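Putative short-chain oxidoreductase (Thermus thermophilus, PDB 2YUT) binds NADP(+) in a Rossmann-fold domain of the short-chain dehydrogenase/reductase family and probably acts as an oxidoreductase. Local coordinates at residues 103-108 with 143-148. Residues are numbered along the deposited sequence; the frame is centred on the assembly and turned at random.
Sequences FVLKHA and AYLEAA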
loop_
_atom_site.group_PDB
_atom_site.type_symbol
_atom_site.label_atom_id
_atom_site.label_comp_id
_atom_site.label_asym_id
_atom_site.label_seq_id
_atom_site.Cartn_x
_atom_site.Cartn_y
_atom_site.Cartn_z
ATOM N N PHE A 103 -2.742 13.053 2.143
ATOM C CA PHE A 103 -2.989 14.324 2.824
ATOM C C PHE A 103 -3.109 15.471 1.814
ATOM O O PHE A 103 -3.977 16.332 1.940
ATOM C CB PHE A 103 -1.880 14.628 3.842
ATOM C CG PHE A 103 -1.808 13.643 4.984
ATOM C CD1 PHE A 103 -2.930 12.906 5.362
ATOM C CD2 PHE A 103 -0.624 13.468 5.694
ATOM C CE1 PHE A 103 -2.870 12.008 6.431
ATOM C CE2 PHE A 103 -0.553 12.573 6.764
ATOM C CZ PHE A 103 -1.680 11.842 7.132
ATOM N N VAL A 104 -2.245 15.476 0.807
ATOM C CA VAL A 104 -2.293 16.518 -0.212
ATOM C C VAL A 104 -3.617 16.468 -0.982
ATOM O O VAL A 104 -4.283 17.486 -1.150
ATOM C CB VAL A 104 -1.118 16.374 -1.217
ATOM C CG1 VAL A 104 -1.388 17.204 -2.469
ATOM C CG2 VAL A 104 0.180 16.832 -0.558
ATOM N N LEU A 105 -3.995 15.274 -1.430
ATOM C CA LEU A 105 -5.220 15.093 -2.195
ATOM C C LEU A 105 -6.481 15.437 -1.406
ATOM O O LEU A 105 -7.470 15.904 -1.968
ATOM C CB LEU A 105 -5.305 13.650 -2.705
ATOM C CG LEU A 105 -6.467 13.326 -3.645
ATOM C CD1 LEU A 105 -6.431 14.267 -4.850
ATOM C CD2 LEU A 105 -6.378 11.874 -4.092
ATOM N N LYS A 106 -6.448 15.208 -0.101
ATOM C CA LYS A 106 -7.602 15.494 0.733
ATOM C C LYS A 106 -7.856 16.985 0.934
ATOM O O LYS A 106 -8.999 17.429 0.913
ATOM C CB LYS A 106 -7.437 14.838 2.107
ATOM C CG LYS A 106 -8.542 15.205 3.101
ATOM C CD LYS A 106 -8.301 14.570 4.471
ATOM C CE LYS A 106 -9.416 14.917 5.450
ATOM N NZ LYS A 106 -9.129 14.413 6.821
ATOM N N HIS A 107 -6.788 17.751 1.132
ATOM C CA HIS A 107 -6.917 19.183 1.384
ATOM C C HIS A 107 -6.735 20.116 0.190
ATOM O O HIS A 107 -6.939 21.322 0.304
ATOM C CB HIS A 107 -5.936 19.571 2.487
ATOM C CG HIS A 107 -6.161 18.829 3.765
ATOM N ND1 HIS A 107 -7.200 19.123 4.621
ATOM C CD2 HIS A 107 -5.510 17.775 4.313
ATOM C CE1 HIS A 107 -7.180 18.284 5.641
ATOM N NE2 HIS A 107 -6.165 17.456 5.477
ATOM N N ALA A 108 -6.363 19.568 -0.958
ATOM C CA ALA A 108 -6.151 20.400 -2.136
ATOM C C ALA A 108 -7.410 21.100 -2.652
ATOM O O ALA A 108 -8.511 20.548 -2.631
ATOM C CB ALA A 108 -5.535 19.564 -3.253
ATOM N N ALA A 143 -3.465 1.952 -5.975
ATOM C CA ALA A 143 -4.778 1.440 -5.608
ATOM C C ALA A 143 -5.613 2.576 -5.037
ATOM O O ALA A 143 -6.797 2.702 -5.337
ATOM C CB ALA A 143 -4.643 0.302 -4.575
ATOM N N TYR A 144 -4.985 3.406 -4.211
ATOM C CA TYR A 144 -5.674 4.532 -3.595
ATOM C C TYR A 144 -6.248 5.473 -4.659
ATOM O O TYR A 144 -7.412 5.881 -4.591
ATOM C CB TYR A 144 -4.701 5.312 -2.714
ATOM C CG TYR A 144 -5.366 6.321 -1.808
ATOM C CD1 TYR A 144 -6.098 5.907 -0.694
ATOM C CD2 TYR A 144 -5.245 7.688 -2.049
ATOM C CE1 TYR A 144 -6.689 6.829 0.161
ATOM C CE2 TYR A 144 -5.833 8.622 -1.197
ATOM C CZ TYR A 144 -6.552 8.182 -0.095
ATOM O OH TYR A 144 -7.131 9.094 0.750
ATOM N N LEU A 145 -5.420 5.800 -5.645
ATOM C CA LEU A 145 -5.813 6.709 -6.716
ATOM C C LEU A 145 -6.901 6.151 -7.623
ATOM O O LEU A 145 -7.807 6.876 -8.025
ATOM C CB LEU A 145 -4.585 7.089 -7.553
ATOM C CG LEU A 145 -3.516 7.877 -6.786
ATOM C CD1 LEU A 145 -2.290 8.084 -7.666
ATOM C CD2 LEU A 145 -4.085 9.216 -6.343
ATOM N N GLU A 146 -6.815 4.865 -7.949
ATOM C CA GLU A 146 -7.816 4.259 -8.812
ATOM C C GLU A 146 -9.178 4.341 -8.142
ATOM O O GLU A 146 -10.185 4.608 -8.794
ATOM C CB GLU A 146 -7.458 2.801 -9.108
ATOM C CG GLU A 146 -8.483 2.075 -9.971
ATOM C CD GLU A 146 -8.881 2.870 -11.203
ATOM O OE1 GLU A 146 -7.979 3.378 -11.903
ATOM O OE2 GLU A 146 -10.096 2.983 -11.473
ATOM N N ALA A 147 -9.196 4.131 -6.829
ATOM C CA ALA A 147 -10.432 4.176 -6.060
ATOM C C ALA A 147 -10.977 5.597 -5.977
ATOM O O ALA A 147 -12.184 5.816 -6.067
ATOM C CB ALA A 147 -10.189 3.635 -4.650
ATOM N N ALA A 148 -10.074 6.555 -5.802
ATOM C CA ALA A 148 -10.435 7.962 -5.685
ATOM C C ALA A 148 -10.788 8.595 -7.027
ATOM O O ALA A 148 -11.357 9.683 -7.073
ATOM C CB ALA A 148 -9.283 8.736 -5.044
#
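Leu105 carries this contact for helix 89-107, meeting Tyr144, Leu145 and Ala148 of helix 132-153 through a single methyl, CD2. The preceding Phe103 and Val104 turn to other neighbours: Phe103 packs on helix 54-64, Val104 on Leu70 and His72 of strand 67-72. At Leu105, CG lies anti to the backbone N (chi1 -174°), which carries the branch out toward the second helix. There Leu105 CD2 comes 4.2 Å from Leu145 CD2. Leu105 CD2 also lies 4.4 Å from both Tyr144 CE2 and Ala148 CB, approaching the tyrosine ring obliquely. Leu145 starts off to one side, but its CD2 bends back to complete the touch. These are apolar van der Waals contacts, and all four residues are buried. The spacing explains the small interface of 102 Å²: the axes of segments 103-107 and 143-148 run 17° from parallel and come no closer than 12.6 Å, so side chains alone bridge the gap. Further along, His107 NE2 hydrogen-bonds Glu54. Arg83 NH1 of the second subunit hydrogen-bonds Leu105 O and Ala108 O, and its Val82 packs on Tyr144, placing the pair at the subunit interface, consistent with common short-chain dehydrogenase dimers. As successive crossover helices of the Rossmann fold, joining strands 67-72, 114-119 and 158-162, the two lie side by side on one sheet face; Leu105 and Ala148 share Leu159 of strand 158-162, outermost within this chain, and Leu145 rests on Leu161.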